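Local structure of putative enoyl-CoA hydratase (Streptomyces avermitilis, 3GKB) at residues L44-A48 with L101-Q107; T137-G141 with D176-A180. The protein is of unproven function but, as a member of the crotonase superfamily, probably acts on a coenzyme A thioester, perhaps as an enoyl-CoA hydratase. All coordinates share one frame; numbering follows the deposited sequence.

Contact 1 of 2, residues L44-A48 with L101-Q107; sequences LTTLA and LIRHQPQ
L44 meets residues 101-107 with both its side chain and its carbonyl. Its CD1 lies 3.9 Å from L101 CD2 and also reaches CG1 of I102, while CB and CD2 face the amide of Q105, with CB 3.4 Å from Q105 OE1. The carbonyl, O of L44, already accepts the helical bond from A48 N, and Q105 NE2 adds a second one at 3.0 Å. The two donors approach from opposite faces of the carbonyl plane. The Q105 bond is nearly straight (166° at the hydrogen) and lies in the plane of the donating amide, which helps fix the rotation of that amide. Q105 reaches this place because CG stands anti to its backbone N (chi1 -168°) and the chain then bends at chi2.

T45 only skirts L101, its hydroxyl being bonded to R41 O one turn back. L47 contributes its carbonyl: NE2 of Q107 donates to O of L47 at 2.8 Å, from well above the carbonyl plane and with a bent N-H...O angle of 143°. The same NE2 also bonds V53 O. Between the glutamines, Q105 NE2 gives a hydrogen bond of 3.0 Å to Q107 OE1, and the two amides thus link L44 O with L47 O. A48 completes the segment, its CB packing 3.7 Å from CG of P106, near the surface.

Leucine packing gives way here to glutamine amides that bond carbonyls toward the C-terminal part of helix 34-48. L44 and L47 also rest on strand 19-24, and the contact joins this part of the helix to the end of helix 96-103 and the loop that leads into strand 108-113, beside the central sheet of the crotonase fold.

Contact 2 of 2, residues T137-G141 with D176-A180; sequences TAGLG and DLFDA
A short antiparallel pairing at the edge of the small three-stranded sheet of the crotonase fold joins 137-141 to 176-180. Its firm element is the hydrogen-bonded pair L140 and F178. N of L140 donates to O of F178 at 3.0 Å, in the carbonyl plane and with an N-H...O angle of 163°. The return bond, from F178 N to L140 O, is shorter at 2.7 Å, although its donor is tilted 31° from the carbonyl plane. The CB of F178 lies 3.4 Å from that same oxygen, which sits at the edge of the ring, near its plane; the ring itself extends away from the strand.

Beside the pair, CA of G139 makes a CA-H...O contact of 3.3 Å with O of F178. L177 lies against this glycine-rich backbone: with CG anti to its own N (chi1 -174°), the side chain brings CD1 to 3.6 Å from L140 N, and CG comes near CA of G139. Lacking side chains, G139 and G141 let the 176-180 segment run close to the strand.

Beyond G139 the direct pairing gives way to water. One molecule donates to A138 O at 2.6 Å and accepts from A180 N at 3.1 Å, bridging the two backbones where A180 begins helix 180-186. D179 is the N-cap of that helix, and its OD1 is also bonded to T182 OG1. The methyl groups of A138 and A180 add a looser apolar contact.

Strand 139-141 is flanked on its other side by strand 116-118, through backbone bonds to A117. L140 packs on helix 120-127, whereas F178 turns to helix 165-174 and to R191 of the second subunit; D176 OD2 forms a salt bridge with R204 of the second subunit.

Overall arrangement
The two contacts lie on opposite sides of the chain's centre, with centres about 26 Å apart and nearest atoms about 12 Å apart, and share no segment. Contact 1 is partly buried, with exposed residues at its margin, and joins a helix to a helix-to-strand connection, whose side-chain amides bond main-chain carbonyls of that helix. Contact 2 is buried and is carried mainly by backbone bonds between strands, with a water continuing the link. The large sheet lies beside contact 1, the small one contains contact 2. Helix 120-127 touches both, through I102 in one and L140 in the other, whereas neighbours from the second subunit are found at contact 2.

Contact 1 of 2, residues L44-A48 with L101-Q107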
# COMPACT_ATOMS: atom_id res chain seq x y z
N LEU B 44 7.96 29.26 -2.07
CA LEU B 44 6.72 28.54 -2.28
C LEU B 44 5.48 29.41 -2.07
O LEU B 44 4.51 29.28 -2.79
CB LEU B 44 6.66 27.26 -1.44
CG LEU B 44 7.64 26.16 -1.86
CD1 LEU B 44 7.59 25.00 -0.86
CD2 LEU B 44 7.36 25.64 -3.28
N THR B 45 5.53 30.30 -1.10
CA THR B 45 4.40 31.21 -0.85
C THR B 45 4.21 32.13 -2.06
O THR B 45 3.08 32.30 -2.53
CB THR B 45 4.63 32.00 0.47
OG1 THR B 45 4.65 31.06 1.55
CG2 THR B 45 3.50 32.98 0.72
N THR B 46 5.31 32.66 -2.61
CA THR B 46 5.25 33.49 -3.81
C THR B 46 4.71 32.71 -5.01
O THR B 46 3.88 33.21 -5.76
CB THR B 46 6.61 34.05 -4.18
OG1 THR B 46 7.17 34.79 -3.07
CG2 THR B 46 6.51 34.93 -5.42
N LEU B 47 5.19 31.49 -5.20
CA LEU B 47 4.70 30.68 -6.32
C LEU B 47 3.23 30.33 -6.20
O LEU B 47 2.54 30.30 -7.23
CB LEU B 47 5.54 29.41 -6.51
CG LEU B 47 6.94 29.62 -7.09
CD1 LEU B 47 7.83 28.37 -6.90
CD2 LEU B 47 6.83 30.02 -8.58
N ALA B 48 2.74 30.11 -4.97
CA ALA B 48 1.35 29.74 -4.77
C ALA B 48 0.41 30.83 -5.33
O ALA B 48 -0.71 30.53 -5.69
CB ALA B 48 1.03 29.47 -3.27
N LEU B 101 3.92 22.69 4.05
CA LEU B 101 3.83 23.70 2.96
C LEU B 101 3.83 22.99 1.59
O LEU B 101 2.97 23.24 0.75
CB LEU B 101 5.00 24.66 3.07
CG LEU B 101 5.01 25.89 2.16
CD1 LEU B 101 3.81 26.77 2.41
CD2 LEU B 101 6.33 26.60 2.42
N ILE B 102 4.75 22.05 1.41
CA ILE B 102 4.82 21.27 0.16
C ILE B 102 3.51 20.50 -0.11
O ILE B 102 2.96 20.50 -1.23
CB ILE B 102 6.03 20.29 0.18
CG1 ILE B 102 7.36 21.06 0.18
CG2 ILE B 102 5.98 19.34 -1.02
CD1 ILE B 102 8.60 20.26 0.63
N ARG B 103 3.02 19.81 0.91
CA ARG B 103 1.82 18.96 0.75
C ARG B 103 0.58 19.76 0.31
O ARG B 103 -0.28 19.23 -0.35
CB ARG B 103 1.44 18.27 2.06
CG ARG B 103 2.27 17.03 2.41
CD ARG B 103 1.43 15.98 3.15
NE ARG B 103 0.73 16.52 4.30
CZ ARG B 103 -0.57 16.36 4.58
NH1 ARG B 103 -1.07 16.93 5.68
NH2 ARG B 103 -1.37 15.63 3.83
N HIS B 104 0.50 21.03 0.73
CA HIS B 104 -0.66 21.89 0.41
C HIS B 104 -0.44 22.88 -0.75
O HIS B 104 -1.32 23.72 -1.04
CB HIS B 104 -1.10 22.59 1.69
CG HIS B 104 -1.57 21.64 2.74
ND1 HIS B 104 -0.76 21.19 3.76
CD2 HIS B 104 -2.77 21.02 2.90
CE1 HIS B 104 -1.45 20.35 4.52
NE2 HIS B 104 -2.67 20.23 4.02
N GLN B 105 0.69 22.75 -1.44
CA GLN B 105 1.03 23.64 -2.55
C GLN B 105 -0.01 23.48 -3.67
O GLN B 105 -0.46 22.35 -3.97
CB GLN B 105 2.44 23.34 -3.04
CG GLN B 105 3.07 24.37 -4.02
CD GLN B 105 3.41 25.70 -3.36
OE1 GLN B 105 3.64 25.78 -2.14
NE2 GLN B 105 3.45 26.77 -4.16
N PRO B 106 -0.46 24.61 -4.28
CA PRO B 106 -1.45 24.48 -5.36
C PRO B 106 -0.90 23.82 -6.62
O PRO B 106 -1.60 23.01 -7.24
CB PRO B 106 -1.88 25.93 -5.65
CG PRO B 106 -1.06 26.79 -4.85
CD PRO B 106 -0.34 25.99 -3.79
N GLN B 107 0.31 24.18 -7.03
CA GLN B 107 0.99 23.56 -8.17
C GLN B 107 1.23 22.08 -7.92
O GLN B 107 1.36 21.65 -6.78
CB GLN B 107 2.37 24.20 -8.41
CG GLN B 107 2.34 25.59 -9.04
CD GLN B 107 2.12 26.73 -8.02
OE1 GLN B 107 2.16 26.51 -6.82
NE2 GLN B 107 1.89 27.94 -8.52

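Contact 2 of 2, residues T137-G141 with D176-A180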
# COMPACT_ATOMS: atom_id res chain seq x y z
N THR B 137 21.87 5.50 -7.81
CA THR B 137 22.53 6.47 -6.97
C THR B 137 21.69 6.99 -5.80
O THR B 137 22.23 7.42 -4.80
CB THR B 137 23.02 7.67 -7.83
OG1 THR B 137 21.92 8.20 -8.56
CG2 THR B 137 24.08 7.21 -8.85
N ALA B 138 20.36 6.97 -5.91
CA ALA B 138 19.53 7.62 -4.92
C ALA B 138 19.47 6.81 -3.64
O ALA B 138 19.59 5.59 -3.64
CB ALA B 138 18.14 7.82 -5.45
N GLY B 139 19.21 7.50 -2.55
CA GLY B 139 18.97 6.84 -1.27
C GLY B 139 18.08 7.68 -0.36
O GLY B 139 18.13 8.89 -0.38
N LEU B 140 17.28 6.99 0.46
CA LEU B 140 16.38 7.62 1.40
C LEU B 140 16.51 6.94 2.75
O LEU B 140 16.46 5.70 2.82
CB LEU B 140 14.93 7.48 0.95
CG LEU B 140 14.43 8.47 -0.06
CD1 LEU B 140 13.14 7.94 -0.65
CD2 LEU B 140 14.25 9.85 0.62
N GLY B 141 16.70 7.73 3.79
CA GLY B 141 16.77 7.18 5.13
C GLY B 141 16.25 8.12 6.19
O GLY B 141 16.41 9.35 6.08
N ASP B 176 18.09 2.59 8.25
CA ASP B 176 19.00 2.31 7.17
C ASP B 176 18.71 3.17 5.95
O ASP B 176 17.65 3.75 5.84
CB ASP B 176 18.95 0.84 6.81
CG ASP B 176 19.69 -0.02 7.82
OD1 ASP B 176 20.78 0.41 8.30
OD2 ASP B 176 19.18 -1.12 8.13
N LEU B 177 19.71 3.28 5.08
CA LEU B 177 19.56 4.01 3.84
C LEU B 177 18.96 3.04 2.84
O LEU B 177 19.59 2.01 2.49
CB LEU B 177 20.93 4.51 3.36
CG LEU B 177 20.87 5.42 2.13
CD1 LEU B 177 20.28 6.72 2.51
CD2 LEU B 177 22.30 5.57 1.51
N PHE B 178 17.72 3.33 2.44
CA PHE B 178 16.98 2.52 1.47
C PHE B 178 17.37 2.93 0.06
O PHE B 178 17.46 4.09 -0.24
CB PHE B 178 15.47 2.69 1.68
CG PHE B 178 14.97 1.95 2.86
CD1 PHE B 178 14.19 0.80 2.70
CD2 PHE B 178 15.31 2.34 4.14
CE1 PHE B 178 13.75 0.09 3.79
CE2 PHE B 178 14.88 1.61 5.25
CZ PHE B 178 14.10 0.49 5.06
N ASP B 179 17.62 1.95 -0.80
CA ASP B 179 17.88 2.28 -2.19
C ASP B 179 16.58 2.62 -2.92
O ASP B 179 15.48 2.42 -2.41
CB ASP B 179 18.68 1.18 -2.90
CG ASP B 179 17.96 -0.15 -2.99
OD1 ASP B 179 16.72 -0.23 -3.00
OD2 ASP B 179 18.68 -1.17 -3.07
N ALA B 180 16.71 3.19 -4.10
CA ALA B 180 15.54 3.63 -4.86
C ALA B 180 14.55 2.53 -5.16
O ALA B 180 13.34 2.74 -5.05
CB ALA B 180 15.97 4.33 -6.18
O HOH W 1 19.56 3.57 -5.23